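Local coordinates for protein dihydrophenazinedicarboxylate synthase (Burkholderia, PDB 4HMW) that catalyses several FMN-dependent, oxygen-consuming oxidations in the last steps of core phenazine biosynthesis, the route to an antibiotic linked to virulence and competition, at residues R76-T82 / F175-E181; S140-H144 / R171-F175. Where two conformers were deposited one is given. Numbering follows the deposited sequence.

Interaction 1 (R76-T82 / F175-E181); sequences RGVIFCT and FVGYRLE. With FMN (flavin mononucleotide), chain D.
Start with two antiparallel strands, 77-82 and 175-181, whose axes approach to 4.3 Å at 156°. Hydrogen-bonded pairs are Val78-Leu180, Phe80-Tyr178 and Thr82-Val176, each doubly bonded: Leu180 N to Val78 O is 2.8 Å, Tyr178 N to Phe80 O 2.9 Å, Val176 N to Thr82 O 3.1 Å. Ile79-Arg179 and Cys81-Gly177, between them, are non-hydrogen-bonded. At phi 162° and psi -167°, a CB on Gly77 would jam against the carbonyl of Arg76 and strike Leu180 O, so the position calls for glycine.

On the Val78, Phe80 and Thr82 face, Phe80 (chi1 p) swings its ring across to Tyr178, whose CB sits 4.0 Å from the ring centroid, a CH-pi contact. Tyr178 (m) sends its own ring toward Thr82, CE2 3.7 Å from Thr82 CG2. On the other face Cys81 (m) sets CB 3.6 Å from CZ of Phe175 (t), its sulfur oblique to that ring. Arg179 (t, t, m) bridges Glu181 OE2 from NH2 at 3.3 Å and Asp74 from NE. The Arg76 guanidinium (m, t, m) stacks flat on that of Arg179, centres 3.8 Å apart, with the Asp74 and Glu181 carboxylates nearby to offset the like charges.

Cys81 O accepts from FMN N3 at 2.8 Å, and Thr82 OG1 donates to FMN O2 at 2.7 Å, anchoring the pyrimidine edge in the FMN-binding split barrel of the pyridoxamine 5'-phosphate oxidase family. Strand 63-74 flanks 77-82, strand 109-119 flanks 175-181, and helix 122-130 packs on Cys81 and Val176.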
ATOM      1  N   ARG B  76     -20.206   7.883  -1.703  1.00 31.66           N
ATOM      2  CA  ARG B  76     -19.728   7.994  -0.332  1.00 32.56           C
ATOM      3  C   ARG B  76     -18.393   7.275  -0.089  1.00 28.99           C
ATOM      4  O   ARG B  76     -17.790   7.463   0.953  1.00 30.75           O
ATOM      5  CB  ARG B  76     -20.777   7.451   0.642  1.00 36.61           C
ATOM      6  CG  ARG B  76     -22.005   8.341   0.822  1.00 42.29           C
ATOM      7  CD  ARG B  76     -22.936   7.771   1.893  1.00 48.60           C
ATOM      8  NE  ARG B  76     -23.680   6.612   1.402  1.00 54.77           N
ATOM      9  CZ  ARG B  76     -24.301   5.722   2.180  1.00 59.17           C
ATOM     10  NH1 ARG B  76     -24.265   5.841   3.506  1.00 61.91           N
ATOM     11  NH2 ARG B  76     -24.962   4.702   1.632  1.00 59.14           N
ATOM     12  N   GLY B  77     -17.953   6.429  -1.012  1.00 22.46           N
ATOM     13  CA  GLY B  77     -16.686   5.760  -0.805  1.00 20.31           C
ATOM     14  C   GLY B  77     -16.469   4.538  -1.661  1.00 19.74           C
ATOM     15  O   GLY B  77     -17.174   4.279  -2.629  1.00 21.39           O
ATOM     16  N   VAL B  78     -15.458   3.787  -1.275  1.00 17.60           N
ATOM     17  CA  VAL B  78     -14.933   2.670  -2.033  1.00 18.94           C
ATOM     18  C   VAL B  78     -15.391   1.348  -1.423  1.00 18.48           C
ATOM     19  O   VAL B  78     -15.132   1.076  -0.258  1.00 20.49           O
ATOM     20  CB  VAL B  78     -13.419   2.739  -1.990  1.00 20.19           C
ATOM     21  CG1 VAL B  78     -12.830   1.552  -2.722  1.00 24.26           C
ATOM     22  CG2 VAL B  78     -12.940   4.078  -2.603  1.00 19.86           C
ATOM     23  N   ILE B  79     -16.049   0.521  -2.224  1.00 19.48           N
ATOM     24  CA  ILE B  79     -16.685  -0.697  -1.724  1.00 20.03           C
ATOM     25  C   ILE B  79     -15.765  -1.874  -1.982  1.00 19.91           C
ATOM     26  O   ILE B  79     -15.210  -2.010  -3.087  1.00 19.17           O
ATOM     27  CB  ILE B  79     -18.010  -0.881  -2.411  1.00 22.32           C
ATOM     28  CG1 ILE B  79     -18.958   0.217  -1.904  1.00 26.55           C
ATOM     29  CG2 ILE B  79     -18.600  -2.275  -2.140  1.00 20.77           C
ATOM     30  CD1 ILE B  79     -20.331   0.131  -2.478  1.00 30.94           C
ATOM     31  N   PHE B  80     -15.549  -2.692  -0.955  1.00 19.28           N
ATOM     32  CA  PHE B  80     -14.784  -3.943  -1.118  1.00 17.40           C
ATOM     33  C   PHE B  80     -15.401  -5.045  -0.283  1.00 18.46           C
ATOM     34  O   PHE B  80     -16.169  -4.773   0.629  1.00 18.78           O
ATOM     35  CB  PHE B  80     -13.294  -3.742  -0.780  1.00 19.54           C
ATOM     36  CG  PHE B  80     -13.032  -3.408   0.634  1.00 19.46           C
ATOM     37  CD1 PHE B  80     -13.125  -2.094   1.083  1.00 22.81           C
ATOM     38  CD2 PHE B  80     -12.684  -4.407   1.538  1.00 20.42           C
ATOM     39  CE1 PHE B  80     -12.856  -1.785   2.402  1.00 23.15           C
ATOM     40  CE2 PHE B  80     -12.447  -4.102   2.855  1.00 20.50           C
ATOM     41  CZ  PHE B  80     -12.539  -2.783   3.294  1.00 21.14           C
ATOM     42  N   CYS B  81     -15.035  -6.287  -0.589  1.00 20.06           N
ATOM     43  CA  CYS B  81     -15.486  -7.463   0.173  0.69 20.92           C
ATOM     44  C   CYS B  81     -14.322  -8.238   0.796  1.00 19.67           C
ATOM     45  O   CYS B  81     -13.238  -8.296   0.240  1.00 19.09           O
ATOM     46  CB  CYS B  81     -16.241  -8.435  -0.727  0.69 26.05           C
ATOM     47  SG  CYS B  81     -17.737  -7.750  -1.378  0.69 29.44           S
ATOM     48  N   THR B  82     -14.575  -8.887   1.920  1.00 19.00           N
ATOM     49  CA  THR B  82     -13.553  -9.658   2.561  1.00 19.35           C
ATOM     50  C   THR B  82     -14.208 -10.551   3.622  1.00 21.24           C
ATOM     51  O   THR B  82     -15.406 -10.561   3.759  1.00 21.57           O
ATOM     52  CB  THR B  82     -12.507  -8.760   3.210  1.00 21.82           C
ATOM     53  OG1 THR B  82     -11.382  -9.575   3.557  1.00 23.20           O
ATOM     54  CG2 THR B  82     -13.050  -8.036   4.453  1.00 22.06           C
ATOM     55  N   PHE B 175     -18.569 -13.529   5.088  1.00 24.05           N
ATOM     56  CA  PHE B 175     -18.349 -12.798   3.837  1.00 24.17           C
ATOM     57  C   PHE B 175     -19.191 -11.535   3.832  1.00 24.01           C
ATOM     58  O   PHE B 175     -20.426 -11.592   3.755  1.00 25.35           O
ATOM     59  CB  PHE B 175     -18.693 -13.648   2.609  1.00 25.99           C
ATOM     60  CG  PHE B 175     -18.402 -12.949   1.305  1.00 28.91           C
ATOM     61  CD1 PHE B 175     -19.372 -12.182   0.690  1.00 30.07           C
ATOM     62  CD2 PHE B 175     -17.145 -13.041   0.713  1.00 32.58           C
ATOM     63  CE1 PHE B 175     -19.090 -11.505  -0.507  1.00 32.66           C
ATOM     64  CE2 PHE B 175     -16.862 -12.377  -0.487  1.00 32.82           C
ATOM     65  CZ  PHE B 175     -17.827 -11.617  -1.090  1.00 33.33           C
ATOM     66  N   VAL B 176     -18.516 -10.386   3.909  1.00 23.89           N
ATOM     67  CA  VAL B 176     -19.197  -9.113   4.064  1.00 23.59           C
ATOM     68  C   VAL B 176     -18.565  -8.031   3.196  1.00 23.46           C
ATOM     69  O   VAL B 176     -17.412  -8.147   2.767  1.00 23.14           O
ATOM     70  CB  VAL B 176     -19.157  -8.650   5.532  1.00 26.43           C
ATOM     71  CG1 VAL B 176     -19.811  -9.683   6.430  1.00 27.82           C
ATOM     72  CG2 VAL B 176     -17.739  -8.422   6.007  1.00 26.19           C
ATOM     73  N   GLY B 177     -19.322  -6.974   2.947  1.00 21.11           N
ATOM     74  CA  GLY B 177     -18.784  -5.814   2.258  1.00 21.24           C
ATOM     75  C   GLY B 177     -18.587  -4.659   3.220  1.00 20.88           C
ATOM     76  O   GLY B 177     -19.261  -4.574   4.262  1.00 23.89           O
ATOM     77  N   TYR B 178     -17.656  -3.773   2.864  1.00 20.02           N
ATOM     78  CA  TYR B 178     -17.389  -2.534   3.604  1.00 20.60           C
ATOM     79  C   TYR B 178     -17.357  -1.387   2.611  1.00 20.12           C
ATOM     80  O   TYR B 178     -17.020  -1.588   1.458  1.00 20.64           O
ATOM     81  CB  TYR B 178     -16.001  -2.565   4.296  1.00 21.79           C
ATOM     82  CG  TYR B 178     -15.926  -3.551   5.433  1.00 21.96           C
ATOM     83  CD1 TYR B 178     -16.276  -3.200   6.716  1.00 25.14           C
ATOM     84  CD2 TYR B 178     -15.490  -4.833   5.208  1.00 25.10           C
ATOM     85  CE1 TYR B 178     -16.202  -4.119   7.731  1.00 29.40           C
ATOM     86  CE2 TYR B 178     -15.424  -5.744   6.194  1.00 28.56           C
ATOM     87  CZ  TYR B 178     -15.769  -5.398   7.454  1.00 30.81           C
ATOM     88  OH  TYR B 178     -15.678  -6.366   8.434  1.00 35.19           O
ATOM     89  N   ARG B 179     -17.716  -0.198   3.067  1.00 20.65           N
ATOM     90  CA  ARG B 179     -17.427   1.024   2.335  1.00 21.48           C
ATOM     91  C   ARG B 179     -16.339   1.813   3.058  1.00 21.21           C
ATOM     92  O   ARG B 179     -16.490   2.180   4.215  1.00 21.84           O
ATOM     93  CB  ARG B 179     -18.697   1.867   2.178  1.00 22.90           C
ATOM     94  CG  ARG B 179     -18.484   3.121   1.259  1.00 24.38           C
ATOM     95  CD  ARG B 179     -19.699   4.030   1.253  1.00 27.21           C
ATOM     96  NE  ARG B 179     -20.896   3.332   0.798  1.00 27.71           N
ATOM     97  CZ  ARG B 179     -21.856   2.817   1.574  1.00 32.18           C
ATOM     98  NH1 ARG B 179     -22.869   2.200   0.990  1.00 33.35           N
ATOM     99  NH2 ARG B 179     -21.846   2.926   2.904  1.00 33.38           N
ATOM    100  N   LEU B 180     -15.228   2.074   2.363  1.00 18.14           N
ATOM    101  CA  LEU B 180     -14.208   2.929   2.885  1.00 18.76           C
ATOM    102  C   LEU B 180     -14.622   4.346   2.588  1.00 18.00           C
ATOM    103  O   LEU B 180     -14.578   4.769   1.451  1.00 17.93           O
ATOM    104  CB  LEU B 180     -12.850   2.575   2.281  1.00 19.07           C
ATOM    105  CG  LEU B 180     -11.646   3.424   2.707  1.00 20.78           C
ATOM    106  CD1 LEU B 180     -11.471   3.400   4.208  1.00 23.61           C
ATOM    107  CD2 LEU B 180     -10.366   2.968   1.997  1.00 22.66           C
ATOM    108  N   GLU B 181     -15.052   5.060   3.618  1.00 19.85           N
ATOM    109  CA  GLU B 181     -15.540   6.428   3.488  1.00 20.25           C
ATOM    110  C   GLU B 181     -14.444   7.395   3.922  1.00 19.80           C
ATOM    111  O   GLU B 181     -13.989   7.371   5.084  1.00 19.18           O
ATOM    112  CB  GLU B 181     -16.801   6.646   4.344  1.00 24.49           C
ATOM    113  CG  GLU B 181     -17.902   5.671   4.036  1.00 30.02           C
ATOM    114  CD  GLU B 181     -19.225   6.029   4.686  1.00 35.14           C
ATOM    115  OE1 GLU B 181     -19.248   6.845   5.649  1.00 35.80           O
ATOM    116  OE2 GLU B 181     -20.253   5.463   4.240  1.00 36.84           O
TER
HETATM  117  N1  FMN D 301      -8.724 -10.310  -0.285  1.00 16.90           N
HETATM  118  C2  FMN D 301     -10.016 -10.002   0.052  1.00 19.22           C
HETATM  119  O2  FMN D 301     -10.456 -10.392   1.146  1.00 20.77           O
HETATM  120  N3  FMN D 301     -10.820  -9.286  -0.818  1.00 20.22           N
HETATM  121  C4  FMN D 301     -10.340  -8.846  -2.028  1.00 20.37           C
HETATM  122  O4  FMN D 301     -11.085  -8.187  -2.779  1.00 21.17           O
HETATM  123  C4A FMN D 301      -9.027  -9.155  -2.383  1.00 18.09           C
HETATM  124  N5  FMN D 301      -8.525  -8.745  -3.599  1.00 18.55           N
HETATM  125  C5A FMN D 301      -7.198  -9.031  -3.915  1.00 18.04           C
HETATM  126  C6  FMN D 301      -6.684  -8.581  -5.127  1.00 18.80           C
HETATM  127  C7  FMN D 301      -5.359  -8.828  -5.455  1.00 19.76           C
HETATM  128  C7M FMN D 301      -4.810  -8.360  -6.784  1.00 19.77           C
HETATM  129  C8  FMN D 301      -4.558  -9.557  -4.567  1.00 18.22           C
HETATM  130  C8M FMN D 301      -3.126  -9.857  -4.913  1.00 20.47           C
HETATM  131  C9  FMN D 301      -5.080 -10.006  -3.348  1.00 16.93           C
HETATM  132  C9A FMN D 301      -6.388  -9.735  -3.023  1.00 16.34           C
HETATM  133  N10 FMN D 301      -6.915 -10.212  -1.814  1.00 14.79           N
HETATM  134  C10 FMN D 301      -8.209  -9.882  -1.499  1.00 16.03           C
HETATM  135  C1' FMN D 301      -6.083 -10.995  -0.835  1.00 16.22           C
HETATM  136  C2' FMN D 301      -5.461 -10.093   0.195  1.00 16.90           C
HETATM  137  O2' FMN D 301      -4.301  -9.481  -0.352  1.00 16.53           O
HETATM  138  C3' FMN D 301      -5.079 -10.832   1.465  1.00 18.90           C
HETATM  139  O3' FMN D 301      -4.340 -12.018   1.196  1.00 20.69           O
HETATM  140  C4' FMN D 301      -6.313 -11.145   2.308  1.00 19.79           C
HETATM  141  O4' FMN D 301      -7.553 -10.527   2.063  1.00 18.95           O
HETATM  142  C5' FMN D 301      -6.015 -11.600   3.708  1.00 19.51           C
HETATM  143  O5' FMN D 301      -5.632 -10.402   4.348  1.00 21.19           O
HETATM  144  P   FMN D 301      -5.435 -10.273   5.944  1.00 20.41           P
HETATM  145  O1P FMN D 301      -6.813 -10.002   6.460  1.00 20.06           O
HETATM  146  O2P FMN D 301      -4.831 -11.585   6.442  1.00 21.65           O
HETATM  147  O3P FMN D 301      -4.490  -9.089   6.113  1.00 21.61           O

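Interaction 2 (S140-H144 / R171-F175); sequences SSASH and RPPRF
The last turn of helix 134-142 ends at Ala142, and Ser143 (phi -103°, psi 136°) leaves it extended, as does His144. Facing it, with Ser141 and Pro172 6.3 Å apart CA to CA, Pro172 to Phe175 form a type I β turn, closed by Phe175 N to Pro172 O at 2.9 Å, with Pro173 and Arg174 at its corners.

Hydrogen bonding centres on Arg174, with chi1 p and the next two angles t, so the guanidinium reaches the helix end. NH2 donates to Ser143 O at 2.9 Å, and more weakly to Ser141 O at 2.8 Å and Ser140 O at 3.3 Å; a weak bond joins NE to Ser143 O at 3.3 Å. An arginine thus meets the carbonyls of a helix C-terminus, beside the probable substrate-binding residues Ser140 and His83, the latter touching the Arg174 side chain.

Stacking comes from His144 (chi1 m, chi2 82°), whose ring lies flat on that guanidinium, centres 3.9 Å apart and planes at 17°.

Van der Waals contact is slight: Pro172 CG lies 3.8 Å from Ser141 OG, a hydroxyl hydrogen-bonded to His137 O, while the Pro172 ring also rests on Trp129. From the second subunit, Pro215 O bonds Ser143 OG and Gln214 OE1 bonds His144 N.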
ATOM      1  N   SER B 140     -14.262 -19.554  -1.155  1.00 25.93           N
ATOM      2  CA  SER B 140     -14.563 -18.610  -0.084  0.63 27.41           C
ATOM      3  C   SER B 140     -15.314 -19.299   1.065  1.00 26.47           C
ATOM      4  O   SER B 140     -15.158 -18.924   2.226  1.00 27.02           O
ATOM      5  CB  SER B 140     -15.402 -17.440  -0.588  0.63 29.37           C
ATOM      6  OG  SER B 140     -14.657 -16.566  -1.419  0.63 31.83           O
ATOM      7  N   SER B 141     -16.138 -20.297   0.736  1.00 25.38           N
ATOM      8  CA  SER B 141     -16.879 -21.030   1.750  1.00 24.72           C
ATOM      9  C   SER B 141     -15.972 -22.010   2.493  1.00 24.64           C
ATOM     10  O   SER B 141     -16.119 -22.191   3.694  1.00 24.45           O
ATOM     11  CB  SER B 141     -18.026 -21.809   1.139  1.00 24.11           C
ATOM     12  OG  SER B 141     -19.013 -20.946   0.561  1.00 24.05           O
ATOM     13  N   ALA B 142     -15.051 -22.629   1.753  1.00 24.73           N
ATOM     14  CA  ALA B 142     -14.147 -23.648   2.279  1.00 25.22           C
ATOM     15  C   ALA B 142     -13.023 -23.071   3.117  1.00 25.95           C
ATOM     16  O   ALA B 142     -12.461 -23.770   3.973  1.00 25.88           O
ATOM     17  CB  ALA B 142     -13.578 -24.491   1.147  1.00 25.13           C
ATOM     18  N   SER B 143     -12.707 -21.804   2.864  1.00 24.93           N
ATOM     19  CA  SER B 143     -11.606 -21.123   3.522  1.00 24.99           C
ATOM     20  C   SER B 143     -12.066 -20.168   4.620  1.00 27.27           C
ATOM     21  O   SER B 143     -13.000 -19.381   4.416  1.00 28.27           O
ATOM     22  CB  SER B 143     -10.832 -20.306   2.489  1.00 26.24           C
ATOM     23  OG  SER B 143      -9.748 -19.646   3.150  1.00 30.95           O
ATOM     24  N   HIS B 144     -11.377 -20.204   5.763  1.00 27.45           N
ATOM     25  CA  HIS B 144     -11.502 -19.174   6.790  1.00 25.16           C
ATOM     26  C   HIS B 144     -10.310 -18.249   6.655  1.00 24.43           C
ATOM     27  O   HIS B 144      -9.242 -18.534   7.153  1.00 27.19           O
ATOM     28  CB  HIS B 144     -11.569 -19.793   8.193  1.00 26.46           C
ATOM     29  CG  HIS B 144     -12.894 -20.410   8.512  1.00 28.40           C
ATOM     30  ND1 HIS B 144     -13.243 -21.680   8.108  1.00 31.63           N
ATOM     31  CD2 HIS B 144     -13.966 -19.914   9.166  1.00 31.19           C
ATOM     32  CE1 HIS B 144     -14.469 -21.952   8.521  1.00 32.68           C
ATOM     33  NE2 HIS B 144     -14.929 -20.903   9.179  1.00 33.15           N
ATOM     34  N   ARG B 171     -24.374 -17.594   1.372  1.00 25.55           N
ATOM     35  CA  ARG B 171     -23.328 -16.666   1.737  1.00 24.96           C
ATOM     36  C   ARG B 171     -22.891 -16.938   3.168  1.00 24.64           C
ATOM     37  O   ARG B 171     -23.693 -16.828   4.065  1.00 26.41           O
ATOM     38  CB  ARG B 171     -23.818 -15.221   1.623  1.00 23.49           C
ATOM     39  CG  ARG B 171     -22.734 -14.234   2.046  1.00 26.14           C
ATOM     40  CD  ARG B 171     -23.140 -12.800   1.855  1.00 28.08           C
ATOM     41  NE  ARG B 171     -24.311 -12.401   2.649  1.00 28.07           N
ATOM     42  CZ  ARG B 171     -24.255 -11.915   3.883  1.00 29.63           C
ATOM     43  NH1 ARG B 171     -23.097 -11.779   4.525  1.00 30.29           N
ATOM     44  NH2 ARG B 171     -25.370 -11.555   4.484  1.00 30.92           N
ATOM     45  N   PRO B 172     -21.619 -17.308   3.388  1.00 26.32           N
ATOM     46  CA  PRO B 172     -21.156 -17.446   4.776  1.00 26.69           C
ATOM     47  C   PRO B 172     -21.282 -16.118   5.503  1.00 24.77           C
ATOM     48  O   PRO B 172     -20.985 -15.104   4.899  1.00 22.92           O
ATOM     49  CB  PRO B 172     -19.665 -17.786   4.623  1.00 27.57           C
ATOM     50  CG  PRO B 172     -19.486 -18.251   3.223  1.00 27.58           C
ATOM     51  CD  PRO B 172     -20.566 -17.616   2.401  1.00 26.55           C
ATOM     52  N   PRO B 173     -21.691 -16.116   6.777  1.00 26.42           N
ATOM     53  CA  PRO B 173     -21.874 -14.844   7.487  1.00 28.30           C
ATOM     54  C   PRO B 173     -20.596 -14.004   7.523  1.00 28.15           C
ATOM     55  O   PRO B 173     -20.690 -12.779   7.578  1.00 30.05           O
ATOM     56  CB  PRO B 173     -22.313 -15.274   8.907  1.00 29.94           C
ATOM     57  CG  PRO B 173     -22.164 -16.812   8.936  1.00 29.88           C
ATOM     58  CD  PRO B 173     -22.218 -17.275   7.534  1.00 27.54           C
ATOM     59  N   ARG B 174     -19.429 -14.638   7.446  1.00 25.88           N
ATOM     60  CA  ARG B 174     -18.169 -13.882   7.461  1.00 25.85           C
ATOM     61  C   ARG B 174     -17.910 -13.143   6.177  1.00 25.39           C
ATOM     62  O   ARG B 174     -17.073 -12.239   6.167  1.00 24.30           O
ATOM     63  CB  ARG B 174     -16.973 -14.778   7.787  1.00 23.81           C
ATOM     64  CG  ARG B 174     -16.621 -15.824   6.716  1.00 23.54           C
ATOM     65  CD  ARG B 174     -15.557 -16.800   7.221  1.00 24.73           C
ATOM     66  NE  ARG B 174     -15.305 -17.880   6.265  1.00 26.04           N
ATOM     67  CZ  ARG B 174     -16.030 -18.989   6.181  1.00 26.92           C
ATOM     68  NH1 ARG B 174     -17.073 -19.178   6.976  1.00 26.87           N
ATOM     69  NH2 ARG B 174     -15.718 -19.909   5.287  1.00 28.56           N
ATOM     70  N   PHE B 175     -18.569 -13.529   5.088  1.00 24.05           N
ATOM     71  CA  PHE B 175     -18.349 -12.798   3.837  1.00 24.17           C
ATOM     72  C   PHE B 175     -19.191 -11.535   3.832  1.00 24.01           C
ATOM     73  O   PHE B 175     -20.426 -11.592   3.755  1.00 25.35           O
ATOM     74  CB  PHE B 175     -18.693 -13.648   2.609  1.00 25.99           C
ATOM     75  CG  PHE B 175     -18.402 -12.949   1.305  1.00 28.91           C
ATOM     76  CD1 PHE B 175     -19.372 -12.182   0.690  1.00 30.07           C
ATOM     77  CD2 PHE B 175     -17.145 -13.041   0.713  1.00 32.58           C
ATOM     78  CE1 PHE B 175     -19.090 -11.505  -0.507  1.00 32.66           C
ATOM     79  CE2 PHE B 175     -16.862 -12.377  -0.487  1.00 32.82           C
ATOM     80  CZ  PHE B 175     -17.827 -11.617  -1.090  1.00 33.33           C
TER

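Overall arrangement
Going from the N terminus, the chain passes through strands 51-57 and 63-74 and reaches 76-82, then travels 92 residues, through helix 87-95, two more strands and the helical region from 122 to 165, before 175-181 returns alongside and interaction 1 closes that long loop. Interaction 2 is nested inside it: 140-144 leads through helix 152-165 to 171-175, a loop of 26 residues with no strand. Phe175 lies in a segment of each, finishing the turn and opening the strand. The two centres lie about 16 Å apart, interaction 1 buried in the sheet, interaction 2 at the surface where the helical region joins it.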